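Local coordinates for guanine nucleotide exchange protein (Legionella pneumophila, PDB 1XSZ), which probably acts as a guanine nucleotide exchange factor for ADP-ribosylation factors, carrying a Sec7 domain whose active site lies beneath a capping domain, at residues Ala106-Asp110 / Leu254-Tyr260; Ser202-Glu206 / Leu335-Tyr339; Leu221-Leu225 / Lys261-Thr265; Val235-Ile239 / Lys312-Phe317. All blocks are in the same frame, centred on the assembly; numbering follows the deposited sequence. Where two conformers were deposited one is given.

Contact 1: residues Ala106-Asp110 / Leu254-Tyr260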
loop_
_atom_site.group_PDB
_atom_site.type_symbol
_atom_site.label_atom_id
_atom_site.label_comp_id
_atom_site.label_asym_id
_atom_site.label_seq_id
_atom_site.Cartn_x
_atom_site.Cartn_y
_atom_site.Cartn_z
ATOM N N ALA A 106 3.092 -2.621 0.852
ATOM C CA ALA A 106 2.719 -3.971 0.452
ATOM C C ALA A 106 1.241 -4.338 0.490
ATOM O O ALA A 106 0.710 -4.866 -0.492
ATOM C CB ALA A 106 3.514 -4.979 1.268
ATOM N N GLN A 107 0.567 -4.083 1.605
ATOM C CA GLN A 107 -0.838 -4.463 1.685
ATOM C C GLN A 107 -1.726 -3.689 0.724
ATOM O O GLN A 107 -2.721 -4.225 0.231
ATOM C CB GLN A 107 -1.350 -4.336 3.120
ATOM C CG GLN A 107 -0.700 -5.340 4.071
ATOM C CD GLN A 107 -1.366 -5.390 5.433
ATOM O OE1 GLN A 107 -0.954 -6.155 6.307
ATOM N NE2 GLN A 107 -2.400 -4.579 5.622
ATOM N N LYS A 108 -1.366 -2.440 0.444
ATOM C CA LYS A 108 -2.147 -1.627 -0.479
ATOM C C LYS A 108 -1.946 -2.128 -1.905
ATOM O O LYS A 108 -2.903 -2.228 -2.681
ATOM C CB LYS A 108 -1.747 -0.156 -0.348
ATOM C CG LYS A 108 -2.223 0.458 0.953
ATOM C CD LYS A 108 -1.770 1.903 1.096
ATOM C CE LYS A 108 -2.310 2.506 2.379
ATOM N NZ LYS A 108 -1.715 3.853 2.628
ATOM N N ILE A 109 -0.707 -2.443 -2.257
ATOM C CA ILE A 109 -0.414 -2.983 -3.579
ATOM C C ILE A 109 -1.210 -4.279 -3.751
ATOM O O ILE A 109 -1.822 -4.517 -4.793
ATOM C CB ILE A 109 1.092 -3.291 -3.714
ATOM C CG1 ILE A 109 1.878 -1.982 -3.774
ATOM C CG2 ILE A 109 1.362 -4.131 -4.968
ATOM C CD1 ILE A 109 3.367 -2.156 -3.561
ATOM N N ASP A 110 -1.210 -5.105 -2.711
ATOM C CA ASP A 110 -1.905 -6.382 -2.738
ATOM C C ASP A 110 -3.394 -6.191 -3.032
ATOM O O ASP A 110 -3.955 -6.878 -3.894
ATOM C CB ASP A 110 -1.694 -7.102 -1.397
ATOM C CG ASP A 110 -2.018 -8.581 -1.461
ATOM O OD1 ASP A 110 -2.157 -9.126 -2.574
ATOM O OD2 ASP A 110 -2.113 -9.201 -0.380
ATOM N N LEU A 254 5.120 -10.646 -1.581
ATOM C CA LEU A 254 5.267 -9.240 -1.210
ATOM C C LEU A 254 6.675 -8.991 -0.663
ATOM O O LEU A 254 7.228 -7.907 -0.832
ATOM C CB LEU A 254 4.193 -8.837 -0.197
ATOM C CG LEU A 254 2.781 -8.794 -0.803
ATOM C CD1 LEU A 254 1.734 -8.547 0.273
ATOM C CD2 LEU A 254 2.726 -7.700 -1.868
ATOM N N SER A 255 7.241 -9.991 0.006
ATOM C CA SER A 255 8.595 -9.879 0.537
ATOM C C SER A 255 9.565 -9.796 -0.649
ATOM O O SER A 255 10.503 -9.000 -0.649
ATOM C CB SER A 255 8.921 -11.100 1.403
ATOM O OG SER A 255 10.267 -11.077 1.841
ATOM N N PHE A 256 9.319 -10.618 -1.663
ATOM C CA PHE A 256 10.134 -10.655 -2.872
ATOM C C PHE A 256 10.036 -9.321 -3.621
ATOM O O PHE A 256 11.038 -8.696 -3.958
ATOM C CB PHE A 256 9.617 -11.813 -3.750
ATOM C CG PHE A 256 10.250 -11.921 -5.119
ATOM C CD1 PHE A 256 9.931 -11.024 -6.140
ATOM C CD2 PHE A 256 11.099 -12.987 -5.412
ATOM C CE1 PHE A 256 10.442 -11.193 -7.429
ATOM C CE2 PHE A 256 11.614 -13.167 -6.693
ATOM C CZ PHE A 256 11.283 -12.266 -7.709
ATOM N N PHE A 257 8.808 -8.881 -3.846
ATOM C CA PHE A 257 8.556 -7.671 -4.613
ATOM C C PHE A 257 8.948 -6.347 -3.957
ATOM O O PHE A 257 9.502 -5.464 -4.626
ATOM C CB PHE A 257 7.069 -7.655 -4.998
ATOM C CG PHE A 257 6.677 -6.558 -5.957
ATOM C CD1 PHE A 257 7.317 -6.417 -7.188
ATOM C CD2 PHE A 257 5.627 -5.700 -5.643
ATOM C CE1 PHE A 257 6.914 -5.432 -8.097
ATOM C CE2 PHE A 257 5.218 -4.715 -6.544
ATOM C CZ PHE A 257 5.864 -4.584 -7.770
ATOM N N THR A 258 8.687 -6.227 -2.656
ATOM C CA THR A 258 8.922 -4.971 -1.939
ATOM C C THR A 258 9.873 -4.998 -0.746
ATOM O O THR A 258 10.225 -3.937 -0.225
ATOM C CB THR A 258 7.601 -4.416 -1.376
ATOM O OG1 THR A 258 7.174 -5.241 -0.281
ATOM C CG2 THR A 258 6.503 -4.401 -2.442
ATOM N N GLY A 259 10.255 -6.187 -0.292
ATOM C CA GLY A 259 11.129 -6.295 0.871
ATOM C C GLY A 259 10.329 -6.288 2.165
ATOM O O GLY A 259 10.881 -6.253 3.263
ATOM N N TYR A 260 9.012 -6.340 2.034
ATOM C CA TYR A 260 8.090 -6.323 3.160
ATOM C C TYR A 260 8.387 -7.437 4.161
ATOM O O TYR A 260 8.573 -8.600 3.775
ATOM C CB TYR A 260 6.665 -6.466 2.614
ATOM C CG TYR A 260 5.534 -6.382 3.613
ATOM C CD1 TYR A 260 5.430 -5.319 4.518
ATOM C CD2 TYR A 260 4.506 -7.328 3.589
ATOM C CE1 TYR A 260 4.321 -5.207 5.366
ATOM C CE2 TYR A 260 3.408 -7.223 4.422
ATOM C CZ TYR A 260 3.312 -6.168 5.307
ATOM O OH TYR A 260 2.214 -6.082 6.127
HETATM O O HOH W 1 0.894 -8.480 6.187
#

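Contact 2: residues Ser202-Glu206 / Leu335-Tyr339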
loop_
_atom_site.group_PDB
_atom_site.type_symbol
_atom_site.label_atom_id
_atom_site.label_comp_id
_atom_site.label_asym_id
_atom_site.label_seq_id
_atom_site.Cartn_x
_atom_site.Cartn_y
_atom_site.Cartn_z
ATOM N N SER A 202 4.946 7.838 1.398
ATOM C CA SER A 202 3.720 7.198 1.870
ATOM C C SER A 202 3.155 7.927 3.089
ATOM O O SER A 202 3.877 8.636 3.796
ATOM C CB SER A 202 3.998 5.738 2.233
ATOM O OG SER A 202 4.419 5.003 1.096
ATOM N N PRO A 203 1.852 7.772 3.347
ATOM C CA PRO A 203 1.222 8.431 4.496
ATOM C C PRO A 203 1.912 8.093 5.816
ATOM O O PRO A 203 2.396 6.974 6.011
ATOM C CB PRO A 203 -0.216 7.907 4.459
ATOM C CG PRO A 203 -0.434 7.612 3.006
ATOM C CD PRO A 203 0.864 6.992 2.576
ATOM N N GLY A 204 1.955 9.082 6.706
ATOM C CA GLY A 204 2.545 8.881 8.020
ATOM C C GLY A 204 4.001 9.270 8.144
ATOM O O GLY A 204 4.479 10.163 7.449
ATOM N N TYR A 205 4.701 8.592 9.044
ATOM C CA TYR A 205 6.117 8.834 9.280
ATOM C C TYR A 205 6.934 7.736 8.618
ATOM O O TYR A 205 6.653 6.548 8.815
ATOM C CB TYR A 205 6.442 8.770 10.781
ATOM C CG TYR A 205 5.614 9.659 11.677
ATOM C CD1 TYR A 205 5.869 11.024 11.763
ATOM C CD2 TYR A 205 4.593 9.128 12.458
ATOM C CE1 TYR A 205 5.126 11.839 12.609
ATOM C CE2 TYR A 205 3.841 9.930 13.305
ATOM C CZ TYR A 205 4.114 11.286 13.378
ATOM O OH TYR A 205 3.384 12.072 14.231
ATOM N N GLU A 206 7.924 8.116 7.822
ATOM C CA GLU A 206 8.778 7.113 7.218
ATOM C C GLU A 206 10.208 7.348 7.647
ATOM O O GLU A 206 10.717 8.468 7.552
ATOM C CB GLU A 206 8.735 7.132 5.688
ATOM C CG GLU A 206 9.592 6.002 5.105
ATOM C CD GLU A 206 9.672 5.988 3.591
ATOM O OE1 GLU A 206 10.248 5.018 3.053
ATOM O OE2 GLU A 206 9.176 6.933 2.943
ATOM N N LEU A 335 0.902 15.742 12.388
ATOM C CA LEU A 335 1.856 14.647 12.570
ATOM C C LEU A 335 3.219 15.209 12.968
ATOM O O LEU A 335 3.902 14.667 13.837
ATOM C CB LEU A 335 1.999 13.843 11.275
ATOM C CG LEU A 335 0.759 13.083 10.799
ATOM C CD1 LEU A 335 0.995 12.514 9.404
ATOM C CD2 LEU A 335 0.450 11.979 11.784
ATOM N N ILE A 336 3.621 16.295 12.319
ATOM C CA ILE A 336 4.900 16.926 12.603
ATOM C C ILE A 336 4.915 17.514 14.012
ATOM O O ILE A 336 5.873 17.309 14.758
ATOM C CB ILE A 336 5.200 18.017 11.552
ATOM C CG1 ILE A 336 5.568 17.347 10.224
ATOM C CG2 ILE A 336 6.339 18.919 12.023
ATOM C CD1 ILE A 336 5.506 18.273 9.014
ATOM N N LYS A 337 3.856 18.222 14.388
ATOM C CA LYS A 337 3.807 18.805 15.724
ATOM C C LYS A 337 3.821 17.737 16.813
ATOM O O LYS A 337 4.513 17.880 17.818
ATOM C CB LYS A 337 2.577 19.704 15.872
ATOM C CG LYS A 337 2.719 21.026 15.129
ATOM C CD LYS A 337 1.542 21.955 15.375
ATOM C CE LYS A 337 0.278 21.453 14.710
ATOM N NZ LYS A 337 -0.827 22.447 14.841
ATOM N N ALA A 338 3.077 16.654 16.608
ATOM C CA ALA A 338 3.037 15.586 17.601
ATOM C C ALA A 338 4.418 14.956 17.757
ATOM O O ALA A 338 4.875 14.690 18.873
ATOM C CB ALA A 338 2.011 14.528 17.197
ATOM N N TYR A 339 5.088 14.724 16.636
ATOM C CA TYR A 339 6.420 14.138 16.647
ATOM C C TYR A 339 7.409 15.082 17.332
ATOM O O TYR A 339 8.189 14.658 18.187
ATOM C CB TYR A 339 6.864 13.859 15.209
ATOM C CG TYR A 339 8.298 13.408 15.061
ATOM C CD1 TYR A 339 8.666 12.081 15.295
ATOM C CD2 TYR A 339 9.283 14.303 14.647
ATOM C CE1 TYR A 339 9.982 11.658 15.110
ATOM C CE2 TYR A 339 10.597 13.894 14.461
ATOM C CZ TYR A 339 10.942 12.569 14.690
ATOM O OH TYR A 339 12.237 12.170 14.470
#

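Contact 3: residues Leu221-Leu225 / Lys261-Thr265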
loop_
_atom_site.group_PDB
_atom_site.type_symbol
_atom_site.label_atom_id
_atom_site.label_comp_id
_atom_site.label_asym_id
_atom_site.label_seq_id
_atom_site.Cartn_x
_atom_site.Cartn_y
_atom_site.Cartn_z
ATOM N N LEU A 221 12.876 -3.814 16.790
ATOM C CA LEU A 221 11.634 -3.873 16.034
ATOM C C LEU A 221 11.660 -5.041 15.053
ATOM O O LEU A 221 10.689 -5.787 14.923
ATOM C CB LEU A 221 11.435 -2.568 15.264
ATOM C CG LEU A 221 10.202 -2.496 14.365
ATOM C CD1 LEU A 221 8.943 -2.627 15.198
ATOM C CD2 LEU A 221 10.207 -1.171 13.619
ATOM N N ASP A 222 12.788 -5.188 14.368
ATOM C CA ASP A 222 12.958 -6.252 13.393
ATOM C C ASP A 222 12.797 -7.616 14.064
ATOM O O ASP A 222 12.106 -8.497 13.545
ATOM C CB ASP A 222 14.335 -6.116 12.732
ATOM C CG ASP A 222 14.511 -7.041 11.547
ATOM O OD1 ASP A 222 13.499 -7.382 10.900
ATOM O OD2 ASP A 222 15.667 -7.413 11.255
ATOM N N SER A 223 13.428 -7.780 15.224
ATOM C CA SER A 223 13.353 -9.035 15.965
ATOM C C SER A 223 11.943 -9.298 16.482
ATOM O O SER A 223 11.487 -10.441 16.519
ATOM C CB SER A 223 14.333 -9.007 17.141
ATOM O OG SER A 223 14.247 -10.198 17.903
ATOM N N PHE A 224 11.254 -8.232 16.878
ATOM C CA PHE A 224 9.899 -8.341 17.399
ATOM C C PHE A 224 8.940 -9.008 16.415
ATOM O O PHE A 224 7.977 -9.654 16.822
ATOM C CB PHE A 224 9.384 -6.951 17.786
ATOM C CG PHE A 224 8.068 -6.968 18.506
ATOM C CD1 PHE A 224 6.867 -6.956 17.801
ATOM C CD2 PHE A 224 8.025 -7.008 19.897
ATOM C CE1 PHE A 224 5.648 -6.982 18.469
ATOM C CE2 PHE A 224 6.812 -7.036 20.573
ATOM C CZ PHE A 224 5.621 -7.022 19.863
ATOM N N LEU A 225 9.208 -8.853 15.121
ATOM C CA LEU A 225 8.359 -9.439 14.090
ATOM C C LEU A 225 8.161 -10.946 14.240
ATOM O O LEU A 225 7.093 -11.469 13.923
ATOM C CB LEU A 225 8.931 -9.133 12.705
ATOM C CG LEU A 225 8.821 -7.668 12.280
ATOM C CD1 LEU A 225 9.581 -7.453 10.989
ATOM C CD2 LEU A 225 7.359 -7.295 12.113
ATOM N N LYS A 261 8.424 -7.073 5.440
ATOM C CA LYS A 261 8.675 -8.030 6.514
ATOM C C LYS A 261 7.485 -8.133 7.465
ATOM O O LYS A 261 7.536 -8.867 8.456
ATOM C CB LYS A 261 9.932 -7.645 7.303
ATOM C CG LYS A 261 11.208 -7.677 6.485
ATOM C CD LYS A 261 12.444 -7.729 7.370
ATOM C CE LYS A 261 12.517 -9.046 8.131
ATOM N NZ LYS A 261 13.764 -9.149 8.937
ATOM N N GLY A 262 6.417 -7.395 7.170
ATOM C CA GLY A 262 5.232 -7.441 8.004
ATOM C C GLY A 262 4.802 -6.117 8.610
ATOM O O GLY A 262 5.531 -5.117 8.547
ATOM N N THR A 263 3.607 -6.116 9.191
ATOM C CA THR A 263 3.039 -4.941 9.837
ATOM C C THR A 263 2.629 -5.280 11.265
ATOM O O THR A 263 1.971 -6.293 11.510
ATOM C CB THR A 263 1.791 -4.435 9.093
ATOM O OG1 THR A 263 2.153 -4.068 7.760
ATOM C CG2 THR A 263 1.193 -3.226 9.804
ATOM N N ILE A 264 3.032 -4.432 12.200
ATOM C CA ILE A 264 2.686 -4.616 13.602
ATOM C C ILE A 264 1.604 -3.597 13.914
ATOM O O ILE A 264 1.747 -2.417 13.585
ATOM C CB ILE A 264 3.894 -4.338 14.521
ATOM C CG1 ILE A 264 5.065 -5.238 14.131
ATOM C CG2 ILE A 264 3.498 -4.551 15.984
ATOM C CD1 ILE A 264 6.378 -4.848 14.771
ATOM N N THR A 265 0.513 -4.043 14.523
ATOM C CA THR A 265 -0.557 -3.129 14.888
ATOM C C THR A 265 -0.562 -2.963 16.401
ATOM O O THR A 265 -0.676 -3.941 17.147
ATOM C CB THR A 265 -1.938 -3.637 14.424
ATOM O OG1 THR A 265 -1.949 -3.740 12.994
ATOM C CG2 THR A 265 -3.034 -2.673 14.855
HETATM O O HOH W 2 16.613 -7.287 8.731
#

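Contact 4: residues Val235-Ile239 / Lys312-Phe317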
loop_
_atom_site.group_PDB
_atom_site.type_symbol
_atom_site.label_atom_id
_atom_site.label_comp_id
_atom_site.label_asym_id
_atom_site.label_seq_id
_atom_site.Cartn_x
_atom_site.Cartn_y
_atom_site.Cartn_z
ATOM N N VAL A 235 10.419 -2.484 22.920
ATOM C CA VAL A 235 10.954 -1.901 21.697
ATOM C C VAL A 235 10.802 -0.384 21.789
ATOM O O VAL A 235 11.718 0.367 21.439
ATOM C CB VAL A 235 10.186 -2.400 20.446
ATOM C CG1 VAL A 235 10.754 -1.745 19.194
ATOM C CG2 VAL A 235 10.277 -3.918 20.338
ATOM N N PHE A 236 9.640 0.052 22.268
ATOM C CA PHE A 236 9.334 1.474 22.417
ATOM C C PHE A 236 9.000 1.811 23.868
ATOM O O PHE A 236 7.834 1.843 24.253
ATOM C CB PHE A 236 8.140 1.858 21.539
ATOM C CG PHE A 236 8.332 1.554 20.084
ATOM C CD1 PHE A 236 7.639 0.508 19.481
ATOM C CD2 PHE A 236 9.210 2.309 19.313
ATOM C CE1 PHE A 236 7.818 0.222 18.128
ATOM C CE2 PHE A 236 9.395 2.029 17.964
ATOM C CZ PHE A 236 8.698 0.983 17.370
ATOM N N PRO A 237 10.024 2.076 24.693
ATOM C CA PRO A 237 9.802 2.409 26.105
ATOM C C PRO A 237 8.816 3.561 26.321
ATOM O O PRO A 237 8.091 3.590 27.316
ATOM C CB PRO A 237 11.205 2.747 26.597
ATOM C CG PRO A 237 12.066 1.842 25.770
ATOM C CD PRO A 237 11.464 2.010 24.394
ATOM N N GLY A 238 8.792 4.500 25.380
ATOM C CA GLY A 238 7.899 5.641 25.487
ATOM C C GLY A 238 6.425 5.312 25.655
ATOM O O GLY A 238 5.764 5.840 26.553
ATOM N N ILE A 239 5.904 4.437 24.800
ATOM C CA ILE A 239 4.494 4.060 24.858
ATOM C C ILE A 239 4.077 3.552 26.234
ATOM O O ILE A 239 4.918 3.304 27.100
ATOM C CB ILE A 239 4.161 2.984 23.803
ATOM C CG1 ILE A 239 4.939 1.703 24.098
ATOM C CG2 ILE A 239 4.491 3.509 22.413
ATOM C CD1 ILE A 239 4.661 0.581 23.127
ATOM N N LYS A 312 4.971 8.814 19.274
ATOM C CA LYS A 312 5.874 8.287 20.297
ATOM C C LYS A 312 6.749 7.184 19.719
ATOM O O LYS A 312 7.953 7.132 19.972
ATOM C CB LYS A 312 5.080 7.743 21.485
ATOM C CG LYS A 312 4.420 8.813 22.330
ATOM C CD LYS A 312 3.646 8.204 23.487
ATOM C CE LYS A 312 2.911 9.278 24.274
ATOM N NZ LYS A 312 2.118 8.695 25.391
ATOM N N ALA A 313 6.148 6.293 18.939
ATOM C CA ALA A 313 6.922 5.216 18.342
ATOM C C ALA A 313 7.997 5.797 17.417
ATOM O O ALA A 313 9.163 5.414 17.480
ATOM C CB ALA A 313 6.004 4.269 17.571
ATOM N N ALA A 314 7.606 6.743 16.565
ATOM C CA ALA A 314 8.555 7.355 15.641
ATOM C C ALA A 314 9.668 8.108 16.370
ATOM O O ALA A 314 10.836 8.044 15.983
ATOM C CB ALA A 314 7.813 8.299 14.688
ATOM N N ALA A 315 9.298 8.813 17.436
ATOM C CA ALA A 315 10.266 9.584 18.206
ATOM C C ALA A 315 11.233 8.721 19.007
ATOM O O ALA A 315 12.308 9.189 19.378
ATOM C CB ALA A 315 9.542 10.544 19.137
ATOM N N ASP A 316 10.862 7.468 19.268
ATOM C CA ASP A 316 11.723 6.574 20.037
ATOM C C ASP A 316 12.965 6.113 19.278
ATOM O O ASP A 316 13.903 5.586 19.876
ATOM C CB ASP A 316 10.929 5.362 20.534
ATOM C CG ASP A 316 10.163 5.655 21.812
ATOM O OD1 ASP A 316 10.415 6.715 22.431
ATOM O OD2 ASP A 316 9.319 4.828 22.212
ATOM N N PHE A 317 12.978 6.296 17.961
ATOM C CA PHE A 317 14.143 5.928 17.167
ATOM C C PHE A 317 15.186 7.031 17.297
ATOM O O PHE A 317 14.838 8.206 17.399
ATOM C CB PHE A 317 13.805 5.835 15.670
ATOM C CG PHE A 317 13.058 4.596 15.268
ATOM C CD1 PHE A 317 11.680 4.511 15.421
ATOM C CD2 PHE A 317 13.736 3.530 14.690
ATOM C CE1 PHE A 317 10.985 3.384 14.999
ATOM C CE2 PHE A 317 13.047 2.398 14.264
ATOM C CZ PHE A 317 11.669 2.330 14.420
HETATM O O HOH W 3 12.871 2.990 21.319
#

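Contact 1: residues Ala106-Asp110 / Leu254-Tyr260
A106 presses its methyl group against the ring of Y260. CB lies over one face, 3.6 Å from the ring centroid. This is a CH-pi contact, shifted toward the CG end of the ring. The first torsion of Y260 sets CG anti to the backbone N (chi1 -176°), which carries the ring across the start of helix 106-123. At the far end of the ring, the extended side chain of Q107 arrives with its amide plane at 82° to the ring plane. One water joins the two polar ends, 3.0 Å from Q107 OE1 and 2.7 Å from Y260 OH. Y260 OH also hydrogen-bonds T263.

L254 lays its two methyls beside the A106 carbonyl, with CD2 3.7 Å from A106 O. Its side chain crosses that of D110 at about a right angle; the D110 carboxylate is held by Y135 and K251. I109 CD1 and T258 CG2 meet tip to tip at 4.0 Å. T258 OG1 donates to L254 O at 2.7 Å. It also accepts from Y260 N at 3.2 Å, which makes an ST turn at the helix end.

The contact joins the Sec7 domain to the capping domain. The two helix segments cross at 106°. F257 continues the packing onto helix 131-149, and Y260 leads into strand 260-268, where its ring meets that of Y280.

Contact 2: residues Ser202-Glu206 / Leu335-Tyr339
Y205 runs its ring out from the strand to helix 332-351 and ends on the backbone of L335. Its hydroxyl donates a hydrogen bond of 2.7 Å from Y205 OH to L335 O. The oxygen sits at the edge of the ring, in its plane. The hydroxyl approaches well off the C=O direction, at a C=O...donor angle of 115°. L335 O also takes the helical bond from Y339 N at 3.0 Å, so two donors grip this one carbonyl. The hydroxyl proton thus has an acceptor within a buried contact.

L335 flanks the same ring end. Its CB lies 3.9 Å from Y205 CZ, while CD2 approaches the hydroxyl. The other methyl, CD1, turns to the strand backbone and meets G204 CA at 4.2 Å. Strand 204-208 belongs to the antiparallel sheet of the capping domain, between strands 295-300 and 323-325. Helix 332-351 packs against this sheet with helix 306-315 beside it, and A311 of that helix also touches Y205.

Y339 comes one turn after L335. Its CB lies 3.7 Å from Y205 CE1. The two rings cross obliquely, with centroids 5.9 Å apart and planes at 37°. The first torsion of Y339 puts CG anti to the backbone N (chi1 173°) and takes the ring past Y205 toward F324, which it meets edge-to-face. A338 adds its methyl near the Y205 hydroxyl.

Contact 3: residues Leu221-Leu225 / Lys261-Thr265
D222 and K261 form a salt bridge between helix 216-224 and strand 260-268. K261 NZ donates to D222 OD1 at 2.7 Å and meets its syn lone pair, on the side of the other oxygen. The lysine chain is bent at chi3 (67°) and crosses the aspartate at about a right angle. A water donates to D222 OD2 at 2.7 Å. It also accepts a weak bond from K261 NZ at 3.4 Å. Both carboxylate oxygens therefore have a donor, and the water bridges the ion pair, on the lysine side only weakly.

Below this polar rim the contact is apolar. L225 places CD1 3.7 Å from K261 CB and CD2 3.7 Å from I264 CG1. I264 CD1 then reaches between L221 and F224. It lies 3.4 Å from L221 CD1, tighter than usual for two methyls, and 3.7 Å from F224 CD1.

The backbone has partners as well. L225 O accepts from Q249 NE2, and F224 O is bonded to S227 OG. K261, G262 and I264 pair with strand 274-280, while T263 and T265 pair with strand 243-248. Helix 216-224 packs on the sheet here: V247 of strand 243-248 touches L225 and I264, and I277 of strand 274-280 touches L221.

Contact 4: residues Val235-Ile239 / Lys312-Phe317
D316 OD2 accepts a hydrogen bond from G238 N at 3.2 Å. The donor meets it on the syn side, 26° out of the carboxylate plane, and the bond is bent, with an N-H...acceptor angle of 138°. The same oxygen lies 3.3 Å from F236 CB. The carboxylate is nearly coplanar with the F236 ring, and D316 CB sits at the ring edge. D316 O belongs to a second link: a water donates to it and to V235 O, and T217 OG1 bonds to it as well.

The F236 ring packs against the last turn of helix 306-315. Both faces of the ring are packed within the two segments. A313 CB stands over its centre on one face, 4.1 Å from the centroid, a CH-pi contact. V235 CG1 lies on the opposite face, toward the rim. These residues are part of the capping domain: the loop 235-239 follows helix 216-224 and leads to strand 243-248, one of the two outermost strands of the sheet. It is fastened here to the C-terminal part of helix 306-315.

The F236 edge also meets F317, with F236 CE2 3.6 Å from F317 CE1. The planes are at 56° and the pair is oblique. F317 continues onto L221 and onto V296 and I298 of strand 295-300. At the outer rim, I239 CG2 touches K312 CB at 4.4 Å.

In the fold
Contact 1 joins the Sec7 domain to the capping domain. Contacts 2, 3 and 4 lie within the capping domain; contacts 2 and 3 both use its antiparallel sheet. Along the chain, all four first segments come before any second segment, from 106-110 to 335-339. The second segment of contact 3 follows directly on that of contact 1, and their centres are about 14 Å apart. The centres of contacts 2 and 3 are about 19 Å apart. Contact 4 touches both: A314 meets Y205, and L221 meets F317. Contacts 1 and 4 lie farthest apart, with centres about 25 Å apart. Packing thus runs from the Sec7 domain through the cap, consistent with a cap held over the active site.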